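Beta-gamma-crystallin (Geodia cydonium, PDB 4IAU) is of unknown function but binds calcium and probably folds into two Greek key domains of the beta/gamma-crystallin family. Local coordinates at residues Asp17-Glu21 with Ser75-Val79; Gly37-Gln43 with Leu56-Glu62; Thr81-Thr87 with Leu117-Trp123. One frame throughout, in Å; residues are numbered along the deposited sequence.

Overall arrangement
Contacts 1 and 2 meet in the first half of the chain, where strand 75-78 of contact 1 lies beside strand 38-42 of contact 2; contact 3 belongs to the second half. Contact 1 is the most buried and joins two sheets through an aromatic pair and aliphatic carbons, with a bridging water at its polar end. Contact 2 is a regular antiparallel ladder within one sheet, partly buried and more open at its ends. Contact 3 combines a short strand pairing with a bulge and a loop, so backbone bonds dominate again but in a less regular pattern. Met38, Ile40 and Lys59 of contact 2 pack against Phe82 and Leu117 of contact 3, tying the two halves together.

Contact 1 (Asp17-Glu21 with Ser75-Val79); sequences DFTSE and SFRPV
Phe76 drives the edge of its ring into the face of Phe18. CZ of Phe76 stands 3.6 Å above the plane of the Phe18 ring, over its centre, and CE2 of Phe76 comes 3.7 Å from CG of Phe18. With the planes at 84° this is a T-shaped pair. Phe76 reaches it because its CG sits between the backbone N and the carbonyl carbon (chi1 55°), which brings the end of the ring closer to the other segment than its CB direction alone would.

Glu21 rests its CB on CB of Arg77, 3.6 Å away, while CD of Pro78 packs against the Glu21 backbone, 3.7 Å from N of Glu21. The charged ends of Glu21 and Arg77 stay apart, OE1 to NH1 being 5.2 Å. One water spans the gap, giving a proton to Glu21 OE1 at 2.8 Å and accepting from Arg77 NH1 at 2.9 Å in the plane of the guanidinium.

Both ends have further partners. Glu21 OE1 is also bonded to the hydroxyl of Tyr47, whose ring makes a cation-pi contact with Arg77. The guanidinium reaches on to the carbonyls of Phe94 and Gly96 and to the hydroxyl of Tyr42, so several bonds fix its rotation. Leu8 of strand 5-9 touches both phenylalanines, and Trp39 packs on Phe76. Strand 15-18 belongs to one sheet and strand 75-78 to another, and the T-shaped pair lies in the hydrophobic core between the two sheets of a Greek key beta-sandwich, the fold of the beta/gamma-crystallins.

Contact 2 (Gly37-Gln43 with Leu56-Glu62); sequences GMWIFYQ and LWIKLDE
Gln43 and Leu56 close one end of the antiparallel ladder between strands 38-42 and 57-61. From its CB, 3.4 Å from O of Leu56, the side chain of Gln43 runs extended, its CG set anti to the backbone N (chi1 -179°). CD comes 3.9 Å from CG of Leu56, and OE1 accepts the N-H of Leu56 at 3.0 Å, the donor tilted 32° from the plane of the amide C=O. NE2 ends 3.7 Å from CD1 of Leu56. The backbone N of Gln43 bonds in turn to O of Leu56, which also accepts from the amide of Asn48. With an alanine here the N-H of Leu56 would probably lose its acceptor and the leucine side chain a neighbour to pack on.

Trp39 with Leu60 and Phe41 with Ile58 are the hydrogen-bonded pairs, each joined by two bonds; Ile40 faces Lys59 and Tyr42 faces Trp57 in non-hydrogen-bonded pairs. In the conformer described, CE1 of Phe41 comes 3.7 Å from CD1 of Leu60, the two side chains crossing at about a right angle. At the far end Gly37 N meets OE2 of Glu62 at 2.8 Å, and a water links Gly37 O to Glu62 N.

Trp39, Phe41 and Leu60 turn toward strand 31-36 of the facing sheet, while Ile40 and Trp57 turn to the loop at Phe94. Strand 38-42 runs between 57-61 and 75-78, at the centre of its three-stranded sheet.

Contact 3 (Thr81-Thr87 with Leu117-Trp123); sequences TFQVGAT and LISQGQW
Thr87 and Leu117 pair strands 86-89 and 115-118 at the middle of a Greek key sheet in the second half of the chain. They form a hydrogen-bonded antiparallel pair, N of Thr87 to O of Leu117 and N of Leu117 to O of Thr87, both at 2.9 Å. Next to them Ala86 and Ile118 stand opposite each other, Ala86 CB 4.0 Å from CG1 of Ile118. A water caught beside the pair gives a proton to Leu117 O and also lies within bonding distance of Thr81 OG1.

Past this point the register slips. The carbonyl of Gly85 takes two N-H groups, Ser119 N at 2.8 Å and Gln120 N at 3.1 Å; one residue facing two, with the backbone angles of Ser119 and Gln120, makes a classic beta bulge. The bulge falls where strand 115-118 ends. The first segment reaches Gly85 through a type II beta turn at Thr81-Val84, whose O of Thr81 accepts from both Val84 N and Gly85 N. Ser119 joins that turn: in the conformer described, its OG, held anti to the backbone N (chi1 179°), accepts the N-H of Gln83 at 2.8 Å in a nearly straight bond (169°). A second conformer exists, so this grip may be partial.

Trp123 folds back over the loop. Its NE1 donates to O of Gln120 at 3.0 Å, nearly in the plane of the indole, while Ala86 CB lies over one face, offset toward the rim, and CA of Gly85 meets the ring's edge. Gly121, between Gln120 and Trp123, has backbone angles that call for glycine, and a CB there would strike NE1 of Trp123. Met159 and Arg161 of strand 158-161 also touch this indole.

Contact 1 (Asp17-Glu21 with Ser75-Val79)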
loop_
_atom_site.group_PDB
_atom_site.type_symbol
_atom_site.label_atom_id
_atom_site.label_comp_id
_atom_site.label_asym_id
_atom_site.label_seq_id
_atom_site.Cartn_x
_atom_site.Cartn_y
_atom_site.Cartn_z
ATOM N N ASP A 17 12.723 -9.748 -12.411
ATOM C CA ASP A 17 11.438 -9.079 -12.488
ATOM C C ASP A 17 10.441 -9.801 -11.569
ATOM O O ASP A 17 10.480 -10.996 -11.404
ATOM C CB ASP A 17 10.906 -9.103 -13.907
ATOM C CG ASP A 17 11.768 -8.367 -14.923
ATOM O OD1 ASP A 17 12.607 -7.574 -14.526
ATOM O OD2 ASP A 17 11.561 -8.658 -16.156
ATOM N N PHE A 18 9.529 -9.001 -10.992
ATOM C CA PHE A 18 8.495 -9.491 -10.111
ATOM C C PHE A 18 7.156 -8.948 -10.560
ATOM O O PHE A 18 7.035 -7.802 -11.002
ATOM C CB PHE A 18 8.766 -9.010 -8.688
ATOM C CG PHE A 18 10.075 -9.533 -8.136
ATOM C CD1 PHE A 18 11.258 -8.828 -8.392
ATOM C CD2 PHE A 18 10.125 -10.702 -7.408
ATOM C CE1 PHE A 18 12.481 -9.302 -7.933
ATOM C CE2 PHE A 18 11.349 -11.173 -6.933
ATOM C CZ PHE A 18 12.513 -10.487 -7.208
ATOM N N THR A 19 6.104 -9.781 -10.382
ATOM C CA THR A 19 4.749 -9.429 -10.768
ATOM C C THR A 19 3.780 -9.660 -9.621
ATOM O O THR A 19 2.575 -9.499 -9.808
ATOM C CB THR A 19 4.277 -10.243 -11.972
ATOM O OG1 THR A 19 4.346 -11.627 -11.665
ATOM C CG2 THR A 19 5.197 -9.978 -13.170
ATOM N N SER A 20 4.252 -10.035 -8.440
ATOM C CA SER A 20 3.394 -10.315 -7.315
ATOM C C SER A 20 4.086 -9.955 -6.025
ATOM O O SER A 20 5.302 -9.740 -5.993
ATOM C CB SER A 20 2.966 -11.781 -7.324
ATOM O OG SER A 20 4.095 -12.576 -7.064
ATOM N N GLU A 21 3.344 -9.944 -4.936
ATOM C CA GLU A 21 3.867 -9.550 -3.638
ATOM C C GLU A 21 4.948 -10.504 -3.150
ATOM O O GLU A 21 4.857 -11.712 -3.331
ATOM C CB GLU A 21 2.748 -9.428 -2.597
ATOM C CG GLU A 21 2.155 -10.739 -2.106
ATOM C CD GLU A 21 1.123 -10.533 -1.031
ATOM O OE1 GLU A 21 1.552 -10.162 0.096
ATOM O OE2 GLU A 21 -0.079 -10.631 -1.285
ATOM N N SER A 75 10.890 -6.674 1.874
ATOM C CA SER A 75 9.613 -7.079 1.340
ATOM C C SER A 75 9.136 -5.972 0.415
ATOM O O SER A 75 9.585 -4.828 0.503
ATOM C CB SER A 75 8.572 -7.381 2.430
ATOM O OG SER A 75 8.312 -6.271 3.264
ATOM N N PHE A 76 8.181 -6.308 -0.472
ATOM C CA PHE A 76 7.643 -5.320 -1.401
ATOM C C PHE A 76 6.409 -5.919 -2.024
ATOM O O PHE A 76 6.245 -7.143 -2.113
ATOM C CB PHE A 76 8.688 -4.879 -2.441
ATOM C CG PHE A 76 9.338 -5.989 -3.241
ATOM C CD1 PHE A 76 10.468 -6.610 -2.752
ATOM C CD2 PHE A 76 8.837 -6.407 -4.460
ATOM C CE1 PHE A 76 11.085 -7.616 -3.502
ATOM C CE2 PHE A 76 9.456 -7.395 -5.173
ATOM C CZ PHE A 76 10.586 -8.015 -4.705
ATOM N N ARG A 77 5.508 -5.032 -2.495
ATOM C CA ARG A 77 4.248 -5.521 -3.040
ATOM C C ARG A 77 3.624 -4.485 -3.947
ATOM O O ARG A 77 3.826 -3.276 -3.768
ATOM C CB ARG A 77 3.253 -5.912 -1.920
ATOM C CG ARG A 77 2.971 -4.758 -0.946
ATOM C CD ARG A 77 1.979 -5.218 0.118
ATOM N NE ARG A 77 1.914 -4.259 1.202
ATOM C CZ ARG A 77 1.292 -4.497 2.363
ATOM N NH1 ARG A 77 0.622 -5.642 2.532
ATOM N NH2 ARG A 77 1.329 -3.622 3.340
ATOM N N PRO A 78 2.809 -4.921 -4.901
ATOM C CA PRO A 78 2.075 -3.998 -5.746
ATOM C C PRO A 78 0.858 -3.460 -5.002
ATOM O O PRO A 78 0.333 -4.043 -4.066
ATOM C CB PRO A 78 1.670 -4.878 -6.942
ATOM C CG PRO A 78 1.478 -6.261 -6.317
ATOM C CD PRO A 78 2.540 -6.348 -5.275
ATOM N N VAL A 79 0.375 -2.314 -5.498
ATOM C CA VAL A 79 -0.862 -1.747 -5.042
ATOM C C VAL A 79 -1.926 -2.204 -6.039
ATOM O O VAL A 79 -2.073 -1.664 -7.136
ATOM C CB VAL A 79 -0.802 -0.223 -4.931
ATOM C CG1 VAL A 79 -2.120 0.338 -4.398
ATOM C CG2 VAL A 79 0.375 0.219 -4.029
HETATM O O HOH W 1 0.009 -8.078 1.069
#

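Contact 2 (Gly37-Gln43 with Leu56-Glu62)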
loop_
_atom_site.group_PDB
_atom_site.type_symbol
_atom_site.label_atom_id
_atom_site.label_comp_id
_atom_site.label_asym_id
_atom_site.label_seq_id
_atom_site.Cartn_x
_atom_site.Cartn_y
_atom_site.Cartn_z
ATOM N N GLY A 37 2.360 -0.475 -13.001
ATOM C CA GLY A 37 1.632 -0.392 -11.747
ATOM C C GLY A 37 2.316 0.529 -10.749
ATOM O O GLY A 37 2.990 1.498 -11.097
HETATM N N MSE A 38 2.079 0.250 -9.465
HETATM C CA MSE A 38 2.611 1.015 -8.355
HETATM C C MSE A 38 3.051 0.012 -7.286
HETATM O O MSE A 38 2.311 -0.933 -7.012
HETATM C CB MSE A 38 1.561 1.946 -7.767
HETATM C CG MSE A 38 1.155 3.048 -8.695
HETATM SE SE MSE A 38 -0.069 4.283 -7.786
HETATM C CE MSE A 38 0.240 3.655 -5.999
ATOM N N TRP A 39 4.224 0.214 -6.714
ATOM C CA TRP A 39 4.770 -0.716 -5.778
ATOM C C TRP A 39 5.226 -0.013 -4.498
ATOM O O TRP A 39 5.658 1.125 -4.536
ATOM C CB TRP A 39 5.976 -1.466 -6.380
ATOM C CG TRP A 39 5.609 -2.398 -7.488
ATOM C CD1 TRP A 39 5.203 -2.061 -8.749
ATOM C CD2 TRP A 39 5.585 -3.819 -7.428
ATOM N NE1 TRP A 39 4.946 -3.200 -9.488
ATOM C CE2 TRP A 39 5.181 -4.291 -8.700
ATOM C CE3 TRP A 39 5.920 -4.768 -6.431
ATOM C CZ2 TRP A 39 5.072 -5.668 -8.986
ATOM C CZ3 TRP A 39 5.808 -6.128 -6.705
ATOM C CH2 TRP A 39 5.380 -6.552 -7.985
ATOM N N ILE A 40 5.201 -0.743 -3.394
ATOM C CA ILE A 40 5.704 -0.244 -2.126
ATOM C C ILE A 40 6.773 -1.212 -1.663
ATOM O O ILE A 40 6.609 -2.440 -1.719
ATOM C CB ILE A 40 4.608 -0.093 -1.039
ATOM C CG1 ILE A 40 3.357 0.539 -1.608
ATOM C CG2 ILE A 40 5.163 0.716 0.131
ATOM C CD1 ILE A 40 2.173 0.601 -0.719
ATOM N N PHE A 41 7.887 -0.648 -1.208
ATOM C CA PHE A 41 9.068 -1.346 -0.728
ATOM C C PHE A 41 9.254 -1.050 0.745
ATOM O O PHE A 41 9.030 0.090 1.176
ATOM C CB PHE A 41 10.320 -0.963 -1.521
ATOM C CG PHE A 41 10.121 -1.182 -3.021
ATOM C CD1 PHE A 41 9.460 -0.191 -3.756
ATOM C CD2 PHE A 41 10.555 -2.356 -3.632
ATOM C CE1 PHE A 41 9.199 -0.469 -5.092
ATOM C CE2 PHE A 41 10.252 -2.612 -4.951
ATOM C CZ PHE A 41 9.557 -1.660 -5.653
ATOM N N TYR A 42 9.704 -2.065 1.510
ATOM C CA TYR A 42 9.776 -1.951 2.944
ATOM C C TYR A 42 11.123 -2.460 3.444
ATOM O O TYR A 42 11.649 -3.454 2.949
ATOM C CB TYR A 42 8.676 -2.790 3.604
ATOM C CG TYR A 42 7.284 -2.460 3.117
ATOM C CD1 TYR A 42 6.769 -3.048 1.979
ATOM C CD2 TYR A 42 6.476 -1.547 3.786
ATOM C CE1 TYR A 42 5.512 -2.743 1.508
ATOM C CE2 TYR A 42 5.186 -1.242 3.354
ATOM C CZ TYR A 42 4.691 -1.866 2.207
ATOM O OH TYR A 42 3.433 -1.643 1.734
ATOM N N GLN A 43 11.606 -1.813 4.508
ATOM C CA GLN A 43 12.884 -2.193 5.102
ATOM C C GLN A 43 12.840 -3.526 5.822
ATOM O O GLN A 43 13.872 -4.216 5.915
ATOM C CB GLN A 43 13.302 -1.045 6.052
ATOM C CG GLN A 43 14.617 -1.265 6.732
ATOM C CD GLN A 43 15.052 -0.054 7.498
ATOM O OE1 GLN A 43 14.213 0.666 8.082
ATOM N NE2 GLN A 43 16.336 0.195 7.516
ATOM N N LEU A 56 11.660 2.079 7.419
ATOM C CA LEU A 56 11.705 2.792 6.156
ATOM C C LEU A 56 10.829 2.108 5.109
ATOM O O LEU A 56 10.634 0.894 5.113
ATOM C CB LEU A 56 13.146 2.906 5.634
ATOM C CG LEU A 56 14.164 3.578 6.568
ATOM C CD1 LEU A 56 15.536 3.480 5.988
ATOM C CD2 LEU A 56 13.769 5.022 6.882
ATOM N N TRP A 57 10.296 2.924 4.224
ATOM C CA TRP A 57 9.419 2.509 3.158
ATOM C C TRP A 57 9.511 3.479 2.028
ATOM O O TRP A 57 9.845 4.660 2.229
ATOM C CB TRP A 57 7.957 2.416 3.714
ATOM C CG TRP A 57 7.469 3.782 4.101
ATOM C CD1 TRP A 57 7.749 4.432 5.281
ATOM C CD2 TRP A 57 6.710 4.687 3.296
ATOM N NE1 TRP A 57 7.193 5.688 5.251
ATOM C CE2 TRP A 57 6.553 5.876 4.065
ATOM C CE3 TRP A 57 6.154 4.641 2.030
ATOM C CZ2 TRP A 57 5.850 6.967 3.562
ATOM C CZ3 TRP A 57 5.453 5.733 1.530
ATOM C CH2 TRP A 57 5.316 6.866 2.322
ATOM N N ILE A 58 9.121 3.039 0.822
ATOM C CA ILE A 58 9.032 3.945 -0.307
ATOM C C ILE A 58 7.980 3.408 -1.277
ATOM O O ILE A 58 7.956 2.209 -1.543
ATOM C CB ILE A 58 10.386 4.195 -0.986
ATOM C CG1 ILE A 58 10.249 5.260 -2.079
ATOM C CG2 ILE A 58 11.000 2.912 -1.528
ATOM C CD1 ILE A 58 11.582 5.792 -2.550
ATOM N N LYS A 59 7.142 4.290 -1.799
ATOM C CA LYS A 59 6.182 3.985 -2.819
ATOM C C LYS A 59 6.719 4.501 -4.159
ATOM O O LYS A 59 7.086 5.674 -4.239
ATOM C CB LYS A 59 4.813 4.618 -2.490
ATOM C CG LYS A 59 3.749 4.337 -3.543
ATOM C CD LYS A 59 2.336 4.849 -3.361
ATOM C CE LYS A 59 2.121 6.201 -3.968
ATOM N NZ LYS A 59 2.405 6.394 -5.401
ATOM N N LEU A 60 6.737 3.657 -5.170
ATOM C CA LEU A 60 7.243 3.996 -6.461
ATOM C C LEU A 60 6.248 3.707 -7.575
ATOM O O LEU A 60 5.576 2.696 -7.626
ATOM C CB LEU A 60 8.559 3.210 -6.756
ATOM C CG LEU A 60 9.715 3.556 -5.812
ATOM C CD1 LEU A 60 10.896 2.624 -6.097
ATOM C CD2 LEU A 60 10.119 5.007 -5.980
ATOM N N ASP A 61 6.203 4.695 -8.488
ATOM C CA ASP A 61 5.363 4.650 -9.676
ATOM C C ASP A 61 6.178 4.229 -10.886
ATOM O O ASP A 61 7.404 4.116 -10.859
ATOM C CB ASP A 61 4.737 6.012 -9.867
ATOM C CG ASP A 61 3.802 6.457 -8.763
ATOM O OD1 ASP A 61 3.380 5.708 -7.857
ATOM O OD2 ASP A 61 3.480 7.654 -8.794
ATOM N N GLU A 62 5.461 3.984 -11.973
ATOM C CA GLU A 62 6.082 3.628 -13.252
ATOM C C GLU A 62 7.191 4.588 -13.597
ATOM O O GLU A 62 7.047 5.826 -13.450
ATOM C CB GLU A 62 5.005 3.655 -14.325
ATOM C CG GLU A 62 4.099 2.425 -14.264
ATOM C CD GLU A 62 2.778 2.517 -14.991
ATOM O OE1 GLU A 62 2.470 3.569 -15.605
ATOM O OE2 GLU A 62 2.033 1.480 -15.041
HETATM O O HOH W 2 2.582 4.209 -11.604
#

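Contact 3 (Thr81-Thr87 with Leu117-Trp123)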
loop_
_atom_site.group_PDB
_atom_site.type_symbol
_atom_site.label_atom_id
_atom_site.label_comp_id
_atom_site.label_asym_id
_atom_site.label_seq_id
_atom_site.Cartn_x
_atom_site.Cartn_y
_atom_site.Cartn_z
ATOM N N THR A 81 -5.083 -2.170 -6.367
ATOM C CA THR A 81 -6.199 -1.312 -6.745
ATOM C C THR A 81 -5.768 -0.101 -7.524
ATOM O O THR A 81 -6.635 0.772 -7.758
ATOM C CB THR A 81 -7.052 -0.946 -5.508
ATOM O OG1 THR A 81 -6.258 -0.140 -4.717
ATOM C CG2 THR A 81 -7.641 -2.174 -4.847
ATOM N N PHE A 82 -4.532 -0.034 -7.972
ATOM C CA PHE A 82 -4.129 1.000 -8.927
ATOM C C PHE A 82 -5.128 0.968 -10.088
ATOM O O PHE A 82 -5.362 -0.116 -10.671
ATOM C CB PHE A 82 -2.731 0.665 -9.360
ATOM C CG PHE A 82 -2.196 1.560 -10.465
ATOM C CD1 PHE A 82 -2.117 2.912 -10.323
ATOM C CD2 PHE A 82 -1.795 1.047 -11.655
ATOM C CE1 PHE A 82 -1.627 3.747 -11.331
ATOM C CE2 PHE A 82 -1.239 1.815 -12.683
ATOM C CZ PHE A 82 -1.127 3.167 -12.466
ATOM N N GLN A 83 -5.714 2.102 -10.414
ATOM C CA GLN A 83 -6.675 2.230 -11.513
ATOM C C GLN A 83 -7.978 1.466 -11.306
ATOM O O GLN A 83 -8.700 1.231 -12.313
ATOM C CB GLN A 83 -6.042 1.789 -12.833
ATOM C CG GLN A 83 -4.817 2.594 -13.233
ATOM C CD GLN A 83 -4.202 2.111 -14.532
ATOM O OE1 GLN A 83 -4.401 0.966 -14.936
ATOM N NE2 GLN A 83 -3.454 2.977 -15.191
ATOM N N VAL A 84 -8.263 1.108 -10.078
ATOM C CA VAL A 84 -9.456 0.326 -9.785
ATOM C C VAL A 84 -10.179 0.864 -8.590
ATOM O O VAL A 84 -11.409 0.941 -8.643
ATOM C CB VAL A 84 -9.082 -1.148 -9.542
ATOM C CG1 VAL A 84 -10.363 -1.909 -9.168
ATOM C CG2 VAL A 84 -8.392 -1.799 -10.731
ATOM N N GLY A 85 -9.528 1.226 -7.508
ATOM C CA GLY A 85 -10.237 1.570 -6.263
ATOM C C GLY A 85 -9.282 2.011 -5.199
ATOM O O GLY A 85 -8.467 2.930 -5.443
ATOM N N ALA A 86 -9.338 1.409 -4.021
ATOM C CA ALA A 86 -8.565 1.831 -2.869
ATOM C C ALA A 86 -8.000 0.585 -2.177
ATOM O O ALA A 86 -8.606 -0.484 -2.214
ATOM C CB ALA A 86 -9.417 2.607 -1.880
ATOM N N THR A 87 -6.856 0.758 -1.499
ATOM C CA THR A 87 -6.291 -0.283 -0.629
ATOM C C THR A 87 -6.066 0.333 0.754
ATOM O O THR A 87 -5.580 1.447 0.859
ATOM C CB THR A 87 -4.986 -0.876 -1.185
ATOM O OG1 THR A 87 -5.245 -1.504 -2.412
ATOM C CG2 THR A 87 -4.382 -1.932 -0.290
ATOM N N LEU A 117 -4.263 4.005 0.348
ATOM C CA LEU A 117 -4.005 4.555 -0.957
ATOM C C LEU A 117 -5.297 4.501 -1.755
ATOM O O LEU A 117 -5.817 3.418 -1.988
ATOM C CB LEU A 117 -2.901 3.784 -1.700
ATOM C CG LEU A 117 -1.535 3.912 -1.050
ATOM C CD1 LEU A 117 -0.543 2.926 -1.686
ATOM C CD2 LEU A 117 -1.001 5.333 -1.170
ATOM N N ILE A 118 -5.798 5.671 -2.181
ATOM C CA ILE A 118 -7.001 5.713 -3.002
ATOM C C ILE A 118 -6.555 6.067 -4.411
ATOM O O ILE A 118 -6.088 7.185 -4.666
ATOM C CB ILE A 118 -8.066 6.688 -2.489
ATOM C CG1 ILE A 118 -8.439 6.371 -1.040
ATOM C CG2 ILE A 118 -9.269 6.623 -3.406
ATOM C CD1 ILE A 118 -9.529 7.230 -0.435
ATOM N N SER A 119 -6.702 5.121 -5.337
ATOM C CA SER A 119 -6.333 5.369 -6.724
ATOM C C SER A 119 -7.509 5.869 -7.553
ATOM O O SER A 119 -7.324 6.670 -8.470
ATOM C CB SER A 119 -5.728 4.125 -7.379
ATOM O OG SER A 119 -5.390 4.372 -8.748
ATOM N N GLN A 120 -8.711 5.395 -7.289
ATOM C CA GLN A 120 -9.857 5.725 -8.105
ATOM C C GLN A 120 -11.075 5.800 -7.209
ATOM O O GLN A 120 -11.204 5.028 -6.270
ATOM C CB GLN A 120 -10.096 4.645 -9.169
ATOM C CG GLN A 120 -10.929 5.064 -10.341
ATOM C CD GLN A 120 -11.146 3.884 -11.275
ATOM O OE1 GLN A 120 -10.569 3.829 -12.400
ATOM N NE2 GLN A 120 -11.741 2.751 -11.003
ATOM N N GLY A 121 -11.993 6.711 -7.564
ATOM C CA GLY A 121 -13.272 6.823 -6.916
ATOM C C GLY A 121 -13.324 7.886 -5.819
ATOM O O GLY A 121 -12.353 8.272 -5.237
ATOM N N GLN A 122 -14.589 8.273 -5.551
ATOM C CA GLN A 122 -14.920 9.078 -4.409
ATOM C C GLN A 122 -15.586 8.160 -3.380
ATOM O O GLN A 122 -16.434 7.367 -3.741
ATOM C CB GLN A 122 -15.870 10.217 -4.747
ATOM C CG GLN A 122 -15.255 11.181 -5.757
ATOM C CD GLN A 122 -14.177 12.046 -5.140
ATOM O OE1 GLN A 122 -14.199 12.447 -3.977
ATOM N NE2 GLN A 122 -13.142 12.266 -5.938
ATOM N N TRP A 123 -15.195 8.324 -2.106
ATOM C CA TRP A 123 -15.611 7.375 -1.074
ATOM C C TRP A 123 -16.071 8.129 0.163
ATOM O O TRP A 123 -15.565 9.207 0.470
ATOM C CB TRP A 123 -14.418 6.485 -0.706
ATOM C CG TRP A 123 -13.812 5.709 -1.832
ATOM C CD1 TRP A 123 -12.980 6.192 -2.821
ATOM C CD2 TRP A 123 -14.006 4.321 -2.102
ATOM N NE1 TRP A 123 -12.648 5.183 -3.678
ATOM C CE2 TRP A 123 -13.243 4.014 -3.251
ATOM C CE3 TRP A 123 -14.726 3.315 -1.471
ATOM C CZ2 TRP A 123 -13.177 2.738 -3.786
ATOM C CZ3 TRP A 123 -14.644 2.033 -1.994
ATOM C CH2 TRP A 123 -13.868 1.750 -3.137
HETATM O O HOH W 3 -5.028 2.313 -4.580
#